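Local structure of fructose 1-phosphate kinase (Staphylococcus aureus, 2JG5) at residues Y3-N8 with V129-S134; P9-V14 with G64-D69; L56-G61 with N79-D84; P106-T111 with S137-D142. The protein probably phosphorylates fructose 1-phosphate to fructose 1,6-bisphosphate with ATP, as a kinase of the PfkB carbohydrate kinase family. All blocks are in the same frame, centred on the assembly; numbering follows the deposited sequence.

How the contacts relate
Strand 2-6 opens the chain, and contact 1 pairs it with strand 128-132, closing a loop of about 120 residues at the middle of the parallel sheet. Contacts 2 and 3 both fall within that loop and cross each other. In contact 2, strand 10-16 of the second, mixed sheet meets helix 61-73, and in contact 3 the strands before and after that helix, 58-59 and 77-82, pair with each other. Contact 4 begins inside the large loop and ends beyond it, so it crosses contact 1; it joins the chain entering helix 110-120 to the loop after strand 128-132. The F7 carbonyl packs on F58 and I108, and its ring on I139, linking contacts 1, 3 and 4.

Contact 1 (Y3-N8 with V129-S134); sequences YTVTFN and VIVAGS
V5 and V131 lie side by side and point the same way, their CG2 methyls 4.1 Å apart; V5 CG2 is also 4.1 Å from V129 CG1. Compact beta-branched residues suit such a place, filling one face of the sheet with few torsions to fix. F7 crosses V131 obliquely. Its first torsion (-58°) sets CG anti to the carbonyl carbon, and the ring tip CZ reaches V131 CG1 at 3.6 Å, while S134 O lies in the ring plane at the edge. Helix 143-154 covers V131 and F7. The two strands are neighbours in the middle of the parallel sheet of the ribokinase-like alpha/beta fold, joined by I130 N to Y3 O (2.7 Å), V5 N to I130 O (2.7 Å) and a weak bond from A132 N to V5 O. On the opposite face T4 and I130 also run side by side, T4 CG2 to I130 CD1 4.1 Å, under helix 38-48; T4 OG1 is hydrogen-bonded to S43 OG. Past V5 the chains part, and a water accepts from F7 N at 3.0 Å. G133 turns there at phi 133°, a conformation in which a side chain would press on the preceding carbonyl oxygen.

Contact 2 (P9-V14 with G64-D69); sequences PSIDYV and GKFIID
P9 starts the contact by laying its CB 3.8 Å from I67 CD1, the tip of an isoleucine that projects from the helix. The rigid proline ring offers this methyl a compact apolar surface, and I40 of helix 38-48 touches both residues. At S10 it is the backbone that takes part: S10 O lies 3.6 Å from I67 CD1. The S10 side chain points away from the helix, and S10 OG donates to D12 OD1 at 2.7 Å, on the syn side and 27° out of the carboxylate plane, a short polar link within the strand. I11 then turns toward the helix and carries most of the packing. It crosses the F66 ring obliquely, with CG1 3.6 Å and CD1 3.7 Å from F66 CD2, while its CG2 branch reaches F66 CE2 at 4.0 Å. The branched isoleucine thereby brings three carbons to the CD2-CE2 part of the ring. F66 CG is anti to the backbone N (chi1 173°), carried off the helix on the side of I11. F62 of the second subunit meets the F66 ring and also packs on I11. Farther along, Y13 OH is hydrogen-bonded to I89 O of the second subunit. Strand and helix run almost perpendicular, at 87°, with axes 8.6 Å apart. The strand belongs to the small mixed sheet that corresponds to the lid of PfkB-family kinases, and its pairing with the second subunit beside the alpha/beta domain is consistent with the beta-clasp dimers of ribokinase relatives.

Contact 3 (L56-G61 with N79-D84); sequences LGFAGG and NFIEVD
A59 O is approached by two groups of 79-84: V83 N, in a hydrogen bond of 2.8 Å whose donor sits 37° out of the carbonyl plane, and E82 CA, a CA-H...O contact at 3.1 Å. The pairing is parallel and closes a beta-alpha-beta unit, strand 58-59, helix 61-73, strand 77-82, at one margin of the main sheet. Two more bonds complete it, I81 N to G57 O (2.8 Å) and A59 N to I81 O. On one face F58 and I81 lie side by side, and V83 crosses F58 at about a right angle, its CG1 3.7 Å from F58 CD2; this apolar cluster lies under helix 110-120. The F80 ring turns an edge to G57 CA, which lies in its plane, and brings CE2 to 3.4 Å from L56 O. Glycine suits position 57, since its backbone angles crowd any CB against the preceding carbonyl oxygen and the F80 ring takes up the space beside it. A59, small enough to sit beside F80, meets F80 CB with its own CB at 3.8 Å. Bare of side chain, G60 lets the chains close in, its CA 3.4 Å from V83 O.

Contact 4 (P106-T111 with S137-D142); sequences PHITST and SSIPSD
I108 meets S138 and I139 where two loops of the alpha/beta fold come together: one leads into helix 110-120, with T109 as its N-cap, and the other follows strand 128-132 and runs into helix 143-154. From its base outward, I108 CB lies 3.5 Å from S138 OG and close to I139 CG2 as well. The CG2 branch then meets I139 CG2 at 3.6 Å, while CG1 passes S138 OG at 3.9 Å. At the tip, I108 CD1 stays near both, 3.9 Å from I139 CG2. The two isoleucines run side by side, pointing the same way, as suits a buried patch that F7 and helix 110-120 complete around I139. A serine fits next to them because it is short and polar: S138 OG, held between the backbone N and the carbonyl carbon by chi1 60°, accepts from I108 N at 2.9 Å with an angle of 154°, giving a loop N-H a partner. I108 O and S138 O, both acceptors, stand 3.0 Å apart without a bond. The exposed H107, its backbone N hydrogen-bonded to E85 OE1, brings ring ND1 obliquely to 3.5 Å from S138 CB.

Contact 1 (Y3-N8 with V129-S134)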
loop_
_atom_site.group_PDB
_atom_site.type_symbol
_atom_site.label_atom_id
_atom_site.label_comp_id
_atom_site.label_asym_id
_atom_site.label_seq_id
_atom_site.Cartn_x
_atom_site.Cartn_y
_atom_site.Cartn_z
ATOM N N TYR A 3 -4.908 23.449 15.176
ATOM C CA TYR A 3 -4.442 22.066 15.180
ATOM C C TYR A 3 -5.557 21.102 14.836
ATOM O O TYR A 3 -6.637 21.161 15.418
ATOM C CB TYR A 3 -3.879 21.690 16.546
ATOM C CG TYR A 3 -2.703 22.530 16.959
ATOM C CD1 TYR A 3 -2.862 23.599 17.847
ATOM C CD2 TYR A 3 -1.421 22.261 16.466
ATOM C CE1 TYR A 3 -1.788 24.371 18.221
ATOM C CE2 TYR A 3 -0.343 23.024 16.840
ATOM C CZ TYR A 3 -0.534 24.073 17.716
ATOM O OH TYR A 3 0.537 24.841 18.083
ATOM N N THR A 4 -5.290 20.217 13.878
ATOM C CA THR A 4 -6.194 19.107 13.600
ATOM C C THR A 4 -5.603 17.836 14.219
ATOM O O THR A 4 -4.385 17.658 14.242
ATOM C CB THR A 4 -6.442 18.940 12.085
ATOM O OG1 THR A 4 -5.217 18.602 11.423
ATOM C CG2 THR A 4 -6.982 20.238 11.508
ATOM N N VAL A 5 -6.452 16.987 14.782
ATOM C CA VAL A 5 -5.980 15.731 15.364
ATOM C C VAL A 5 -6.651 14.580 14.595
ATOM O O VAL A 5 -7.868 14.537 14.483
ATOM C CB VAL A 5 -6.265 15.658 16.881
ATOM C CG1 VAL A 5 -5.674 14.388 17.501
ATOM C CG2 VAL A 5 -5.721 16.910 17.612
ATOM N N THR A 6 -5.831 13.698 14.023
ATOM C CA THR A 6 -6.276 12.487 13.353
ATOM C C THR A 6 -5.546 11.320 14.043
ATOM O O THR A 6 -4.342 11.158 13.904
ATOM C CB THR A 6 -5.962 12.511 11.808
ATOM O OG1 THR A 6 -6.546 13.672 11.193
ATOM C CG2 THR A 6 -6.498 11.294 11.115
ATOM N N PHE A 7 -6.291 10.531 14.810
ATOM C CA PHE A 7 -5.753 9.366 15.508
ATOM C C PHE A 7 -5.284 8.242 14.587
ATOM O O PHE A 7 -4.299 7.569 14.880
ATOM C CB PHE A 7 -6.806 8.785 16.442
ATOM C CG PHE A 7 -7.308 9.736 17.463
ATOM C CD1 PHE A 7 -8.674 9.874 17.677
ATOM C CD2 PHE A 7 -6.427 10.489 18.231
ATOM C CE1 PHE A 7 -9.154 10.746 18.638
ATOM C CE2 PHE A 7 -6.892 11.354 19.191
ATOM C CZ PHE A 7 -8.262 11.490 19.396
ATOM N N ASN A 8 -6.010 8.035 13.489
ATOM C CA ASN A 8 -5.764 6.923 12.599
ATOM C C ASN A 8 -5.718 7.378 11.120
ATOM O O ASN A 8 -6.504 6.916 10.293
ATOM C CB ASN A 8 -6.849 5.846 12.829
ATOM C CG ASN A 8 -6.541 4.530 12.136
ATOM O OD1 ASN A 8 -5.423 4.305 11.679
ATOM N ND2 ASN A 8 -7.538 3.656 12.051
ATOM N N VAL A 129 -8.243 23.637 18.578
ATOM C CA VAL A 129 -7.941 22.225 18.455
ATOM C C VAL A 129 -9.185 21.525 17.899
ATOM O O VAL A 129 -10.272 21.563 18.513
ATOM C CB VAL A 129 -7.477 21.614 19.810
ATOM C CG1 VAL A 129 -7.166 20.122 19.653
ATOM C CG2 VAL A 129 -6.239 22.373 20.338
ATOM N N ILE A 130 -9.016 20.929 16.717
ATOM C CA ILE A 130 -10.067 20.160 16.043
ATOM C C ILE A 130 -9.729 18.675 16.157
ATOM O O ILE A 130 -8.682 18.224 15.688
ATOM C CB ILE A 130 -10.206 20.543 14.545
ATOM C CG1 ILE A 130 -10.402 22.057 14.387
ATOM C CG2 ILE A 130 -11.369 19.766 13.882
ATOM C CD1 ILE A 130 -9.862 22.634 13.094
ATOM N N VAL A 131 -10.618 17.918 16.788
ATOM C CA VAL A 131 -10.410 16.490 16.932
ATOM C C VAL A 131 -11.518 15.804 16.167
ATOM O O VAL A 131 -12.697 16.002 16.444
ATOM C CB VAL A 131 -10.365 16.038 18.425
ATOM C CG1 VAL A 131 -9.911 14.579 18.538
ATOM C CG2 VAL A 131 -9.439 16.930 19.220
ATOM N N ALA A 132 -11.125 15.016 15.175
ATOM C CA ALA A 132 -12.078 14.403 14.284
ATOM C C ALA A 132 -11.642 12.993 13.956
ATOM O O ALA A 132 -10.468 12.752 13.605
ATOM C CB ALA A 132 -12.235 15.236 13.003
ATOM N N GLY A 133 -12.593 12.065 14.077
ATOM C CA GLY A 133 -12.372 10.691 13.666
ATOM C C GLY A 133 -12.800 9.622 14.649
ATOM O O GLY A 133 -13.156 9.902 15.817
ATOM N N SER A 134 -12.776 8.387 14.158
ATOM C CA SER A 134 -13.015 7.229 14.992
ATOM C C SER A 134 -11.775 6.988 15.842
ATOM O O SER A 134 -10.649 7.270 15.418
ATOM C CB SER A 134 -13.324 6.001 14.131
ATOM O OG SER A 134 -14.540 6.184 13.406
HETATM O O HOH W 1 -9.286 10.965 14.736
#

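Contact 2 (P9-V14 with G64-D69)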
loop_
_atom_site.group_PDB
_atom_site.type_symbol
_atom_site.label_atom_id
_atom_site.label_comp_id
_atom_site.label_asym_id
_atom_site.label_seq_id
_atom_site.Cartn_x
_atom_site.Cartn_y
_atom_site.Cartn_z
ATOM N N PRO A 9 -4.787 8.287 10.780
ATOM C CA PRO A 9 -4.710 8.768 9.400
ATOM C C PRO A 9 -4.452 7.650 8.385
ATOM O O PRO A 9 -4.033 6.541 8.745
ATOM C CB PRO A 9 -3.509 9.717 9.439
ATOM C CG PRO A 9 -2.722 9.285 10.628
ATOM C CD PRO A 9 -3.743 8.900 11.624
ATOM N N SER A 10 -4.678 7.943 7.116
ATOM C CA SER A 10 -4.594 6.892 6.124
ATOM C C SER A 10 -3.939 7.321 4.843
ATOM O O SER A 10 -3.979 8.492 4.461
ATOM C CB SER A 10 -5.995 6.378 5.794
ATOM O OG SER A 10 -6.825 7.455 5.425
ATOM N N ILE A 11 -3.322 6.358 4.178
ATOM C CA ILE A 11 -3.170 6.470 2.747
ATOM C C ILE A 11 -4.471 5.927 2.167
ATOM O O ILE A 11 -4.923 4.820 2.499
ATOM C CB ILE A 11 -1.939 5.722 2.206
ATOM C CG1 ILE A 11 -0.683 6.230 2.903
ATOM C CG2 ILE A 11 -1.807 5.918 0.677
ATOM C CD1 ILE A 11 0.571 5.471 2.558
ATOM N N ASP A 12 -5.102 6.744 1.342
ATOM C CA ASP A 12 -6.248 6.298 0.597
ATOM C C ASP A 12 -5.751 5.828 -0.770
ATOM O O ASP A 12 -5.496 6.617 -1.669
ATOM C CB ASP A 12 -7.288 7.409 0.519
ATOM C CG ASP A 12 -7.774 7.847 1.902
ATOM O OD1 ASP A 12 -7.553 7.100 2.877
ATOM O OD2 ASP A 12 -8.387 8.931 2.019
ATOM N N TYR A 13 -5.578 4.517 -0.881
ATOM C CA TYR A 13 -5.133 3.891 -2.112
ATOM C C TYR A 13 -6.325 3.700 -3.063
ATOM O O TYR A 13 -7.114 2.761 -2.928
ATOM C CB TYR A 13 -4.424 2.575 -1.781
ATOM C CG TYR A 13 -3.775 1.870 -2.949
ATOM C CD1 TYR A 13 -3.352 2.577 -4.078
ATOM C CD2 TYR A 13 -3.560 0.494 -2.913
ATOM C CE1 TYR A 13 -2.751 1.923 -5.147
ATOM C CE2 TYR A 13 -2.959 -0.175 -3.982
ATOM C CZ TYR A 13 -2.558 0.548 -5.093
ATOM O OH TYR A 13 -1.950 -0.092 -6.138
ATOM N N VAL A 14 -6.451 4.621 -4.013
ATOM C CA VAL A 14 -7.562 4.609 -4.948
ATOM C C VAL A 14 -7.195 3.780 -6.180
ATOM O O VAL A 14 -6.175 4.029 -6.818
ATOM C CB VAL A 14 -8.000 6.035 -5.344
ATOM C CG1 VAL A 14 -9.122 5.978 -6.359
ATOM C CG2 VAL A 14 -8.453 6.823 -4.115
ATOM N N GLY A 64 3.754 6.352 7.018
ATOM C CA GLY A 64 3.754 7.549 7.864
ATOM C C GLY A 64 4.443 8.708 7.173
ATOM O O GLY A 64 3.890 9.804 7.084
ATOM N N LYS A 65 5.653 8.442 6.680
ATOM C CA LYS A 65 6.441 9.390 5.915
ATOM C C LYS A 65 5.665 9.944 4.719
ATOM O O LYS A 65 5.686 11.150 4.466
ATOM C CB LYS A 65 7.745 8.732 5.434
ATOM C CG LYS A 65 8.613 8.108 6.538
ATOM C CD LYS A 65 9.267 9.167 7.431
ATOM C CE LYS A 65 10.420 8.585 8.260
ATOM N NZ LYS A 65 11.471 9.626 8.563
ATOM N N PHE A 66 4.979 9.068 3.988
ATOM C CA PHE A 66 4.185 9.490 2.832
ATOM C C PHE A 66 3.198 10.606 3.177
ATOM O O PHE A 66 3.047 11.577 2.423
ATOM C CB PHE A 66 3.421 8.304 2.233
ATOM C CG PHE A 66 2.444 8.697 1.148
ATOM C CD1 PHE A 66 2.851 8.771 -0.178
ATOM C CD2 PHE A 66 1.118 9.000 1.460
ATOM C CE1 PHE A 66 1.954 9.138 -1.182
ATOM C CE2 PHE A 66 0.212 9.367 0.460
ATOM C CZ PHE A 66 0.632 9.431 -0.862
ATOM N N ILE A 67 2.518 10.441 4.309
ATOM C CA ILE A 67 1.560 11.424 4.788
ATOM C C ILE A 67 2.237 12.759 5.128
ATOM O O ILE A 67 1.715 13.837 4.791
ATOM C CB ILE A 67 0.767 10.876 5.985
ATOM C CG1 ILE A 67 -0.147 9.741 5.507
ATOM C CG2 ILE A 67 -0.030 11.989 6.664
ATOM C CD1 ILE A 67 -1.116 9.240 6.557
ATOM N N ILE A 68 3.398 12.686 5.775
ATOM C CA ILE A 68 4.147 13.893 6.091
ATOM C C ILE A 68 4.620 14.600 4.810
ATOM O O ILE A 68 4.409 15.814 4.653
ATOM C CB ILE A 68 5.311 13.621 7.060
ATOM C CG1 ILE A 68 4.822 12.811 8.274
ATOM C CG2 ILE A 68 5.938 14.932 7.513
ATOM C CD1 ILE A 68 5.934 12.230 9.152
ATOM N N ASP A 69 5.213 13.848 3.883
ATOM C CA ASP A 69 5.687 14.431 2.620
ATOM C C ASP A 69 4.545 14.989 1.766
ATOM O O ASP A 69 4.683 16.055 1.163
ATOM C CB ASP A 69 6.527 13.423 1.818
ATOM C CG ASP A 69 7.831 13.058 2.513
ATOM O OD1 ASP A 69 8.009 13.408 3.702
ATOM O OD2 ASP A 69 8.690 12.418 1.877
#

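Contact 3 (L56-G61 with N79-D84)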
loop_
_atom_site.group_PDB
_atom_site.type_symbol
_atom_site.label_atom_id
_atom_site.label_comp_id
_atom_site.label_asym_id
_atom_site.label_seq_id
_atom_site.Cartn_x
_atom_site.Cartn_y
_atom_site.Cartn_z
ATOM N N LEU A 56 -1.795 17.071 13.761
ATOM C CA LEU A 56 -1.339 16.249 14.873
ATOM C C LEU A 56 -1.990 14.883 14.749
ATOM O O LEU A 56 -2.889 14.697 13.928
ATOM C CB LEU A 56 -1.722 16.893 16.205
ATOM C CG LEU A 56 -1.223 18.299 16.533
ATOM C CD1 LEU A 56 -1.614 18.617 17.974
ATOM C CD2 LEU A 56 0.281 18.439 16.317
ATOM N N GLY A 57 -1.533 13.931 15.556
ATOM C CA GLY A 57 -2.033 12.562 15.484
ATOM C C GLY A 57 -0.912 11.558 15.342
ATOM O O GLY A 57 0.224 11.855 15.690
ATOM N N PHE A 58 -1.207 10.378 14.803
ATOM C CA PHE A 58 -0.210 9.303 14.807
ATOM C C PHE A 58 0.266 8.874 13.435
ATOM O O PHE A 58 -0.543 8.560 12.564
ATOM C CB PHE A 58 -0.730 8.098 15.604
ATOM C CG PHE A 58 -1.214 8.465 16.980
ATOM C CD1 PHE A 58 -2.569 8.631 17.230
ATOM C CD2 PHE A 58 -0.304 8.688 18.017
ATOM C CE1 PHE A 58 -3.008 9.003 18.489
ATOM C CE2 PHE A 58 -0.740 9.053 19.271
ATOM C CZ PHE A 58 -2.084 9.209 19.514
ATOM N N ALA A 59 1.589 8.858 13.248
ATOM C CA ALA A 59 2.169 8.301 12.020
ATOM C C ALA A 59 3.343 7.359 12.295
ATOM O O ALA A 59 4.086 7.530 13.262
ATOM C CB ALA A 59 2.561 9.397 11.051
ATOM N N GLY A 60 3.495 6.362 11.429
ATOM C CA GLY A 60 4.534 5.363 11.585
ATOM C C GLY A 60 4.887 4.689 10.278
ATOM O O GLY A 60 4.072 4.623 9.354
ATOM N N GLY A 61 6.116 4.183 10.226
ATOM C CA GLY A 61 6.655 3.523 9.059
ATOM C C GLY A 61 6.751 4.444 7.864
ATOM O O GLY A 61 6.761 5.677 7.994
ATOM N N ASN A 79 2.956 17.541 12.959
ATOM C CA ASN A 79 3.797 17.232 14.093
ATOM C C ASN A 79 3.250 15.954 14.694
ATOM O O ASN A 79 2.847 15.906 15.858
ATOM C CB ASN A 79 3.810 18.405 15.077
ATOM C CG ASN A 79 5.026 18.405 15.996
ATOM O OD1 ASN A 79 5.948 17.599 15.857
ATOM N ND2 ASN A 79 5.025 19.325 16.952
ATOM N N PHE A 80 3.211 14.928 13.838
ATOM C CA PHE A 80 2.721 13.597 14.176
ATOM C C PHE A 80 3.607 12.885 15.186
ATOM O O PHE A 80 4.829 13.052 15.183
ATOM C CB PHE A 80 2.615 12.726 12.916
ATOM C CG PHE A 80 1.487 13.108 11.999
ATOM C CD1 PHE A 80 1.750 13.575 10.715
ATOM C CD2 PHE A 80 0.164 12.983 12.409
ATOM C CE1 PHE A 80 0.703 13.918 9.846
ATOM C CE2 PHE A 80 -0.889 13.330 11.563
ATOM C CZ PHE A 80 -0.620 13.797 10.276
ATOM N N ILE A 81 2.971 12.094 16.043
ATOM C CA ILE A 81 3.664 11.252 17.006
ATOM C C ILE A 81 4.058 9.969 16.299
ATOM O O ILE A 81 3.178 9.226 15.812
ATOM C CB ILE A 81 2.759 10.884 18.225
ATOM C CG1 ILE A 81 2.175 12.134 18.898
ATOM C CG2 ILE A 81 3.500 9.957 19.201
ATOM C CD1 ILE A 81 3.216 13.086 19.515
ATOM N N GLU A 82 5.367 9.704 16.247
ATOM C CA GLU A 82 5.886 8.495 15.602
ATOM C C GLU A 82 5.444 7.276 16.392
ATOM O O GLU A 82 5.743 7.146 17.590
ATOM C CB GLU A 82 7.420 8.537 15.474
ATOM C CG GLU A 82 8.037 7.438 14.565
ATOM C CD GLU A 82 9.536 7.254 14.777
ATOM O OE1 GLU A 82 10.325 7.775 13.956
ATOM O OE2 GLU A 82 9.937 6.600 15.768
ATOM N N VAL A 83 4.702 6.403 15.727
ATOM C CA VAL A 83 4.339 5.111 16.303
ATOM C C VAL A 83 5.156 3.990 15.628
ATOM O O VAL A 83 5.749 4.202 14.568
ATOM C CB VAL A 83 2.798 4.860 16.270
ATOM C CG1 VAL A 83 2.071 5.982 17.006
ATOM C CG2 VAL A 83 2.283 4.783 14.852
ATOM N N ASP A 84 5.189 2.817 16.261
ATOM C CA ASP A 84 6.090 1.723 15.894
ATOM C C ASP A 84 5.548 0.815 14.775
ATOM O O ASP A 84 6.257 -0.061 14.279
ATOM C CB ASP A 84 6.416 0.876 17.133
ATOM C CG ASP A 84 6.945 1.705 18.291
ATOM O OD1 ASP A 84 7.758 2.623 18.039
ATOM O OD2 ASP A 84 6.551 1.432 19.455
HETATM O O HOH W 2 0.850 14.834 16.993
HETATM O O HOH W 3 8.023 2.959 12.258
#

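Contact 4 (P106-T111 with S137-D142)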
loop_
_atom_site.group_PDB
_atom_site.type_symbol
_atom_site.label_atom_id
_atom_site.label_comp_id
_atom_site.label_asym_id
_atom_site.label_seq_id
_atom_site.Cartn_x
_atom_site.Cartn_y
_atom_site.Cartn_z
ATOM N N PRO A 106 -2.271 1.339 13.060
ATOM C CA PRO A 106 -1.137 0.753 13.772
ATOM C C PRO A 106 -1.494 0.566 15.257
ATOM O O PRO A 106 -2.446 1.192 15.745
ATOM C CB PRO A 106 -0.056 1.825 13.641
ATOM C CG PRO A 106 -0.815 3.108 13.392
ATOM C CD PRO A 106 -1.960 2.681 12.534
ATOM N N HIS A 107 -0.755 -0.296 15.954
ATOM C CA HIS A 107 -0.828 -0.326 17.403
ATOM C C HIS A 107 -0.163 0.918 17.946
ATOM O O HIS A 107 0.979 1.240 17.597
ATOM C CB HIS A 107 -0.171 -1.568 18.009
ATOM C CG HIS A 107 -0.188 -1.575 19.506
ATOM N ND1 HIS A 107 -1.322 -1.864 20.237
ATOM C CD2 HIS A 107 0.784 -1.303 20.411
ATOM C CE1 HIS A 107 -1.046 -1.778 21.527
ATOM N NE2 HIS A 107 0.224 -1.437 21.659
ATOM N N ILE A 108 -0.901 1.612 18.801
ATOM C CA ILE A 108 -0.429 2.834 19.429
ATOM C C ILE A 108 -0.333 2.591 20.931
ATOM O O ILE A 108 -1.342 2.260 21.582
ATOM C CB ILE A 108 -1.375 4.035 19.112
ATOM C CG1 ILE A 108 -1.488 4.228 17.593
ATOM C CG2 ILE A 108 -0.874 5.320 19.788
ATOM C CD1 ILE A 108 -2.812 4.761 17.123
ATOM N N THR A 109 0.882 2.746 21.463
ATOM C CA THR A 109 1.167 2.552 22.891
ATOM C C THR A 109 0.574 3.692 23.720
ATOM O O THR A 109 0.179 4.716 23.177
ATOM C CB THR A 109 2.691 2.504 23.155
ATOM O OG1 THR A 109 3.267 3.775 22.830
ATOM C CG2 THR A 109 3.369 1.404 22.321
ATOM N N SER A 110 0.537 3.518 25.037
ATOM C CA SER A 110 0.001 4.538 25.942
ATOM C C SER A 110 0.944 5.725 26.028
ATOM O O SER A 110 0.507 6.870 26.110
ATOM C CB SER A 110 -0.221 3.951 27.328
ATOM O OG SER A 110 -1.196 2.934 27.278
ATOM N N THR A 111 2.238 5.422 25.987
ATOM C CA THR A 111 3.315 6.403 25.974
ATOM C C THR A 111 3.227 7.355 24.775
ATOM O O THR A 111 3.452 8.575 24.905
ATOM C CB THR A 111 4.672 5.657 26.012
ATOM O OG1 THR A 111 4.950 5.266 27.360
ATOM C CG2 THR A 111 5.814 6.506 25.482
ATOM N N SER A 137 -8.566 1.216 18.435
ATOM C CA SER A 137 -8.749 0.330 19.586
ATOM C C SER A 137 -7.611 0.402 20.596
ATOM O O SER A 137 -7.829 0.157 21.778
ATOM C CB SER A 137 -8.888 -1.110 19.106
ATOM O OG SER A 137 -7.827 -1.452 18.233
ATOM N N SER A 138 -6.409 0.734 20.121
ATOM C CA SER A 138 -5.208 0.752 20.957
ATOM C C SER A 138 -5.023 2.030 21.794
ATOM O O SER A 138 -4.174 2.062 22.689
ATOM C CB SER A 138 -3.951 0.472 20.117
ATOM O OG SER A 138 -3.791 1.440 19.101
ATOM N N ILE A 139 -5.814 3.070 21.521
ATOM C CA ILE A 139 -5.789 4.272 22.362
ATOM C C ILE A 139 -6.996 4.336 23.320
ATOM O O ILE A 139 -7.962 3.600 23.137
ATOM C CB ILE A 139 -5.590 5.591 21.533
ATOM C CG1 ILE A 139 -6.854 5.978 20.756
ATOM C CG2 ILE A 139 -4.361 5.474 20.632
ATOM C CD1 ILE A 139 -6.877 7.437 20.325
ATOM N N PRO A 140 -6.935 5.199 24.357
ATOM C CA PRO A 140 -7.995 5.228 25.363
ATOM C C PRO A 140 -9.343 5.498 24.728
ATOM O O PRO A 140 -9.468 6.421 23.925
ATOM C CB PRO A 140 -7.606 6.411 26.249
ATOM C CG PRO A 140 -6.163 6.545 26.083
ATOM C CD PRO A 140 -5.893 6.199 24.648
ATOM N N SER A 141 -10.353 4.704 25.056
ATOM C CA SER A 141 -11.645 4.908 24.399
ATOM C C SER A 141 -12.240 6.273 24.765
ATOM O O SER A 141 -13.084 6.800 24.034
ATOM C CB SER A 141 -12.616 3.742 24.637
ATOM O OG SER A 141 -12.791 3.455 26.014
ATOM N N ASP A 142 -11.766 6.848 25.876
ATOM C CA ASP A 142 -12.148 8.201 26.284
ATOM C C ASP A 142 -11.132 9.248 25.811
ATOM O O ASP A 142 -10.994 10.301 26.433
ATOM C CB ASP A 142 -12.358 8.283 27.798
ATOM C CG ASP A 142 -11.036 8.285 28.601
ATOM O OD1 ASP A 142 -11.082 8.713 29.781
ATOM O OD2 ASP A 142 -9.969 7.866 28.080
#